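Local coordinates for macrolide export ATP-binding/permease protein MacB (Actinobacillus actinomycetemcomitans, PDB 3FTJ), which forms the periplasmic region of MacB, an ABC transporter that probably exports macrolides as part of the tripartite MacAB-TdeA efflux system, at residues L87-Q91 and G92-T96; L156-P159 and Y160-L164; T194-L197 and K198-G202. All coordinates share one frame; numbering follows the deposited sequence.

Contact 1 (L87-Q91 and G92-T96); sequences LKLKQ and GRLLT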
# COMPACT_ATOMS: atom_id res chain seq x y z
N LEU A 87 -2.43 -10.63 -2.25
CA LEU A 87 -2.78 -10.62 -3.66
C LEU A 87 -1.93 -11.68 -4.34
O LEU A 87 -0.71 -11.61 -4.29
CB LEU A 87 -2.52 -9.24 -4.29
CG LEU A 87 -3.47 -8.09 -3.93
CD1 LEU A 87 -3.55 -7.93 -2.44
CD2 LEU A 87 -3.03 -6.78 -4.56
N LYS A 88 -2.59 -12.66 -4.95
CA LYS A 88 -1.89 -13.79 -5.57
C LYS A 88 -1.42 -13.46 -6.99
O LYS A 88 -2.20 -13.01 -7.81
CB LYS A 88 -2.81 -15.02 -5.63
CG LYS A 88 -3.40 -15.44 -4.28
CD LYS A 88 -4.19 -16.76 -4.39
CE LYS A 88 -5.71 -16.55 -4.48
NZ LYS A 88 -6.15 -15.91 -5.75
N LEU A 89 -0.14 -13.71 -7.28
CA LEU A 89 0.33 -13.58 -8.65
C LEU A 89 -0.43 -14.56 -9.54
O LEU A 89 -0.49 -15.75 -9.24
CB LEU A 89 1.84 -13.84 -8.74
CG LEU A 89 2.48 -13.79 -10.14
CD1 LEU A 89 2.31 -12.43 -10.80
CD2 LEU A 89 3.95 -14.16 -10.08
N LYS A 90 -1.03 -14.05 -10.61
CA LYS A 90 -1.81 -14.88 -11.52
C LYS A 90 -1.10 -15.05 -12.85
O LYS A 90 -1.38 -16.00 -13.58
CB LYS A 90 -3.19 -14.26 -11.77
CG LYS A 90 -4.11 -14.28 -10.55
CD LYS A 90 -4.27 -15.69 -10.00
CE LYS A 90 -4.97 -15.70 -8.66
NZ LYS A 90 -4.94 -17.06 -8.03
N GLN A 91 -0.20 -14.13 -13.17
CA GLN A 91 0.44 -14.13 -14.48
C GLN A 91 1.63 -13.16 -14.55
O GLN A 91 1.61 -12.10 -13.92
CB GLN A 91 -0.59 -13.80 -15.56
CG GLN A 91 -0.03 -13.77 -16.96
CD GLN A 91 -1.04 -13.28 -17.98
OE1 GLN A 91 -2.17 -12.92 -17.64
NE2 GLN A 91 -0.63 -13.26 -19.24
N GLY A 92 2.66 -13.51 -15.32
CA GLY A 92 3.85 -12.68 -15.42
C GLY A 92 4.68 -12.70 -14.16
O GLY A 92 4.99 -13.77 -13.62
N ARG A 93 5.06 -11.52 -13.67
CA ARG A 93 5.88 -11.41 -12.47
C ARG A 93 5.46 -10.23 -11.59
O ARG A 93 4.71 -9.35 -12.03
CB ARG A 93 7.35 -11.27 -12.84
CG ARG A 93 7.73 -9.88 -13.34
CD ARG A 93 9.21 -9.78 -13.66
NE ARG A 93 9.61 -8.47 -14.17
CZ ARG A 93 9.90 -7.41 -13.42
NH1 ARG A 93 9.82 -7.50 -12.09
NH2 ARG A 93 10.27 -6.26 -13.98
N LEU A 94 5.93 -10.22 -10.35
CA LEU A 94 5.71 -9.12 -9.42
C LEU A 94 6.91 -8.18 -9.42
O LEU A 94 7.92 -8.45 -10.07
CB LEU A 94 5.49 -9.65 -8.00
CG LEU A 94 4.33 -10.61 -7.75
CD1 LEU A 94 4.24 -10.95 -6.27
CD2 LEU A 94 3.02 -10.02 -8.25
N LEU A 95 6.79 -7.06 -8.70
CA LEU A 95 7.90 -6.13 -8.58
C LEU A 95 9.05 -6.79 -7.85
O LEU A 95 8.83 -7.66 -7.00
CB LEU A 95 7.51 -4.87 -7.79
CG LEU A 95 6.54 -3.83 -8.37
CD1 LEU A 95 6.96 -3.40 -9.77
CD2 LEU A 95 5.15 -4.37 -8.38
N THR A 96 10.26 -6.36 -8.18
CA THR A 96 11.48 -6.81 -7.53
C THR A 96 12.18 -5.64 -6.86
O THR A 96 11.82 -4.47 -7.06
CB THR A 96 12.46 -7.42 -8.54
OG1 THR A 96 12.77 -6.45 -9.55
CG2 THR A 96 11.87 -8.66 -9.20
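L89 and L94 meet across a bend in the chain, their side chains sliding past each other in opposite directions. The close part is methyl against methyl: L89 CD1 lies 3.6 Å from L94 CD2, and L89 CB backs the same methyl at 4.0 Å. What sends the L89 branches across is its first torsion, which sets CG trans to the backbone N (chi1 178°). L89 CD1 also rests on the backbone carbon of R93, while L89 CD2 sits 3.7 Å from G92 O, so the leucine covers the inside of the bend. Beneath L94 the packing continues on V141 and F82.

Away from those methyls the contact is loose and faces solvent. L89 and G92 are themselves exposed, as are K88 and K90, which point away from the bend. Q91 turns out of it too, its extended chain resting on N122 and L124. R93 is better anchored: its NH1 makes a salt bridge with D99, with a weak bond to L94 O (2.9 Å) as a secondary tie.

The chain turns its corner at Q91, and just past it G92 has a phi of 71°, which favours glycine. V140 of strand 133-141 pairs with both K90 and Q91, the signature of a classic beta bulge, here in the MacB-like periplasmic core domain.

Contact 2 (L156-P159 and Y160-L164); sequences LYSP and YSTVL
P159 lies against the first turn of the helix that follows it, with T162 OG1 over its ring, 3.5 Å from both P159 CB and P159 CG. The two side chains cross obliquely. That hydroxyl is directed by a first torsion of -49°, which places OG1 beside the backbone N of T162. S161 adds its own oxygen: S161 OG is 3.6 Å from P159 CB. Both hydroxyls have their polar partners elsewhere, S161 OG at V100 O and T162 OG1 at N104 O, so the proline is lined by oxygens already engaged with the backbone.

S158, the residue before, points toward the helix and sets its CB 3.9 Å from V163 CG2, while its hydroxyl bonds to V106 O and has T162 CB and CG2 nearby. On the far side of the junction, the side chain of Y160 leaves the backbone away from the strand, yet its CB still lies 3.8 Å from the carbonyl carbon of P159.

P159 is also the N-cap residue, and its carbonyl starts the helix: V163 N donates to P159 O at 3.1 Å, with an N-H...O angle of 161°, and V163 CG2 stands 3.6 Å from that same oxygen. L164 N then bonds to Y160 O, carrying the pattern on.

This is a buried strand-to-helix junction within the MacB-like periplasmic core domain. The short strand and helix axes stand almost at right angles, 92°, so the chain leaves the sheet abruptly. Strand 155-159 runs between strand 67-77, parallel to it, and strand 106-110, antiparallel. Helix 97-102 covers P159 and Y160 through V100, and V163 reaches T56 of strand 49-64.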
# COMPACT_ATOMS: atom_id res chain seq x y z
N LEU A 156 -3.76 -0.23 -10.41
CA LEU A 156 -2.43 -0.53 -10.94
C LEU A 156 -1.39 -0.37 -9.83
O LEU A 156 -1.46 0.58 -9.05
CB LEU A 156 -2.07 0.37 -12.12
CG LEU A 156 -3.08 0.65 -13.24
CD1 LEU A 156 -2.30 0.79 -14.54
CD2 LEU A 156 -4.12 -0.42 -13.39
N TYR A 157 -0.41 -1.27 -9.78
CA TYR A 157 0.61 -1.24 -8.74
C TYR A 157 2.01 -1.07 -9.32
O TYR A 157 2.44 -1.85 -10.16
CB TYR A 157 0.55 -2.51 -7.90
CG TYR A 157 -0.83 -2.78 -7.34
CD1 TYR A 157 -1.29 -2.10 -6.23
CD2 TYR A 157 -1.66 -3.71 -7.93
CE1 TYR A 157 -2.55 -2.34 -5.71
CE2 TYR A 157 -2.93 -3.96 -7.42
CZ TYR A 157 -3.36 -3.27 -6.31
OH TYR A 157 -4.61 -3.51 -5.80
N SER A 158 2.71 -0.06 -8.83
CA SER A 158 4.01 0.32 -9.36
C SER A 158 4.93 0.59 -8.16
O SER A 158 4.44 0.78 -7.05
CB SER A 158 3.84 1.57 -10.22
OG SER A 158 4.97 1.84 -11.03
N PRO A 159 6.26 0.60 -8.37
CA PRO A 159 7.12 0.85 -7.21
C PRO A 159 6.89 2.23 -6.63
O PRO A 159 6.74 3.19 -7.40
CB PRO A 159 8.53 0.76 -7.79
CG PRO A 159 8.39 -0.07 -9.03
CD PRO A 159 7.04 0.31 -9.58
N TYR A 160 6.86 2.34 -5.30
CA TYR A 160 6.69 3.63 -4.64
C TYR A 160 7.70 4.65 -5.15
O TYR A 160 7.39 5.84 -5.27
CB TYR A 160 6.80 3.51 -3.10
CG TYR A 160 8.19 3.17 -2.58
CD1 TYR A 160 9.18 4.14 -2.48
CD2 TYR A 160 8.51 1.87 -2.19
CE1 TYR A 160 10.46 3.82 -2.01
CE2 TYR A 160 9.78 1.54 -1.71
CZ TYR A 160 10.75 2.52 -1.63
OH TYR A 160 12.01 2.21 -1.15
N SER A 161 8.91 4.19 -5.46
CA SER A 161 9.98 5.06 -5.93
C SER A 161 9.65 5.68 -7.29
O SER A 161 9.82 6.89 -7.49
CB SER A 161 11.30 4.29 -6.00
OG SER A 161 11.14 3.08 -6.73
N THR A 162 9.19 4.85 -8.21
CA THR A 162 8.76 5.30 -9.53
C THR A 162 7.64 6.33 -9.45
O THR A 162 7.66 7.34 -10.14
CB THR A 162 8.25 4.12 -10.36
OG1 THR A 162 9.21 3.06 -10.30
CG2 THR A 162 8.05 4.54 -11.82
N VAL A 163 6.66 6.06 -8.59
CA VAL A 163 5.50 6.94 -8.47
C VAL A 163 5.88 8.27 -7.83
O VAL A 163 5.45 9.33 -8.28
CB VAL A 163 4.37 6.24 -7.71
CG1 VAL A 163 3.24 7.21 -7.41
CG2 VAL A 163 3.85 5.10 -8.52
N LEU A 164 6.71 8.22 -6.80
CA LEU A 164 7.16 9.42 -6.13
C LEU A 164 8.07 10.22 -7.06
O LEU A 164 7.90 11.42 -7.20
CB LEU A 164 7.93 9.07 -4.84
CG LEU A 164 7.10 8.54 -3.66
CD1 LEU A 164 8.01 7.99 -2.58
CD2 LEU A 164 6.19 9.63 -3.10

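Contact 3 (T194-L197 and K198-G202); sequences TELL and KSLHG
L200 N donates to L196 O and H201 N to L197 O, each at 2.8 Å, the second with an N-H...O angle of 163°. The two bonds before them in this helical ladder, K198 N to T194 O and S199 N to E195 O, are slightly longer at 3.0 Å. Among the four, only the bond to L196 O lies in the carbonyl plane; the other donors are tilted from it by more than 20°.

Outside the backbone, K198 reaches back along the helix. A bend at chi3 (71°) carries its NZ to E195 OE2, 3.4 Å away, a salt bridge whose hydrogen bond is weak. E195 is itself folded at chi2, and the two chains cross, so K198 CD also lies beside the carboxylate. T194 CG2 packs 3.6 Å from K198 CD as well, the two side chains pointing the same way.

Apolar contacts are slacker: L196 CG stands 4.2 Å from L200 CD2, alongside it, and L197 CD2 is 4.3 Å from the same methyl. L196 and L197 turn further, to helix 37-44, and L197 also reaches F206. H201 is held at both ring nitrogens, NE2 by D39 and ND1 by D205.

Cohesion at this C-terminal end of helix 186-201, which the chain leaves at G202 with positive phi, therefore comes chiefly from i to i+4 backbone bonds. The weak surface E195-K198 pair probably adds little, whereas two carboxylate partners would tend to favour a protonated H201.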
# COMPACT_ATOMS: atom_id res chain seq x y z
N THR A 194 4.65 3.15 17.69
CA THR A 194 4.04 4.44 17.99
C THR A 194 5.05 5.41 18.60
O THR A 194 5.13 6.56 18.20
CB THR A 194 2.88 4.30 18.97
OG1 THR A 194 1.85 3.51 18.38
CG2 THR A 194 2.32 5.68 19.34
N GLU A 195 5.81 4.94 19.57
CA GLU A 195 6.79 5.81 20.20
C GLU A 195 7.87 6.27 19.22
O GLU A 195 8.26 7.43 19.23
CB GLU A 195 7.38 5.17 21.46
CG GLU A 195 6.42 5.25 22.63
CD GLU A 195 5.75 6.62 22.73
OE1 GLU A 195 6.47 7.64 22.74
OE2 GLU A 195 4.50 6.68 22.79
N LEU A 196 8.34 5.36 18.37
CA LEU A 196 9.37 5.71 17.39
C LEU A 196 8.87 6.78 16.42
O LEU A 196 9.54 7.79 16.19
CB LEU A 196 9.84 4.47 16.63
CG LEU A 196 10.88 4.65 15.51
CD1 LEU A 196 12.15 5.32 16.01
CD2 LEU A 196 11.20 3.31 14.87
N LEU A 197 7.68 6.57 15.86
CA LEU A 197 7.10 7.52 14.90
C LEU A 197 6.77 8.88 15.51
O LEU A 197 6.92 9.90 14.85
CB LEU A 197 5.86 6.94 14.22
CG LEU A 197 6.14 5.96 13.09
CD1 LEU A 197 4.89 5.18 12.78
CD2 LEU A 197 6.64 6.70 11.84
N LYS A 198 6.29 8.89 16.76
CA LYS A 198 6.14 10.14 17.50
C LYS A 198 7.47 10.88 17.64
O LYS A 198 7.54 12.09 17.45
CB LYS A 198 5.55 9.90 18.90
CG LYS A 198 4.13 9.33 18.88
CD LYS A 198 3.69 8.87 20.26
CE LYS A 198 3.45 10.04 21.20
NZ LYS A 198 2.74 9.58 22.44
N SER A 199 8.52 10.14 17.99
CA SER A 199 9.87 10.70 18.11
C SER A 199 10.33 11.28 16.77
O SER A 199 10.91 12.37 16.70
CB SER A 199 10.84 9.60 18.56
OG SER A 199 12.15 10.11 18.74
N LEU A 200 10.07 10.53 15.70
CA LEU A 200 10.43 10.95 14.35
C LEU A 200 9.69 12.21 13.95
O LEU A 200 10.31 13.19 13.50
CB LEU A 200 10.08 9.84 13.37
CG LEU A 200 11.17 9.03 12.66
CD1 LEU A 200 12.52 9.18 13.30
CD2 LEU A 200 10.74 7.57 12.56
N HIS A 201 8.37 12.20 14.10
CA HIS A 201 7.52 13.31 13.66
C HIS A 201 7.47 14.47 14.63
O HIS A 201 7.09 15.58 14.26
CB HIS A 201 6.09 12.82 13.40
CG HIS A 201 5.95 11.98 12.17
ND1 HIS A 201 4.72 11.64 11.63
CD2 HIS A 201 6.88 11.43 11.36
CE1 HIS A 201 4.91 10.90 10.56
NE2 HIS A 201 6.21 10.75 10.37
N GLY A 202 7.85 14.21 15.88
CA GLY A 202 7.78 15.23 16.92
C GLY A 202 6.40 15.35 17.55
O GLY A 202 6.20 16.19 18.43

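Along the chain the contacts come in series, contact 1, then contact 2, then contact 3. The first two are neighbours, centres about 15 Å apart, and they touch: L95 CD1 packs 3.7 Å from P159 CG. Helix 97-102 joins them, beginning after contact 1 and covering P159 of contact 2. Contact 3 stands apart, its centre about 34 Å from that of contact 1, across the chain's centre, and about 25 Å from that of contact 2. Its helix packs on strand 206-209, which pairs with 15-20 and so leads to 175-180. The long strand 49-64 pairs with 175-180 as well as 67-77 and 127-130, so one branched sheet ties both halves of MacB's periplasmic region together.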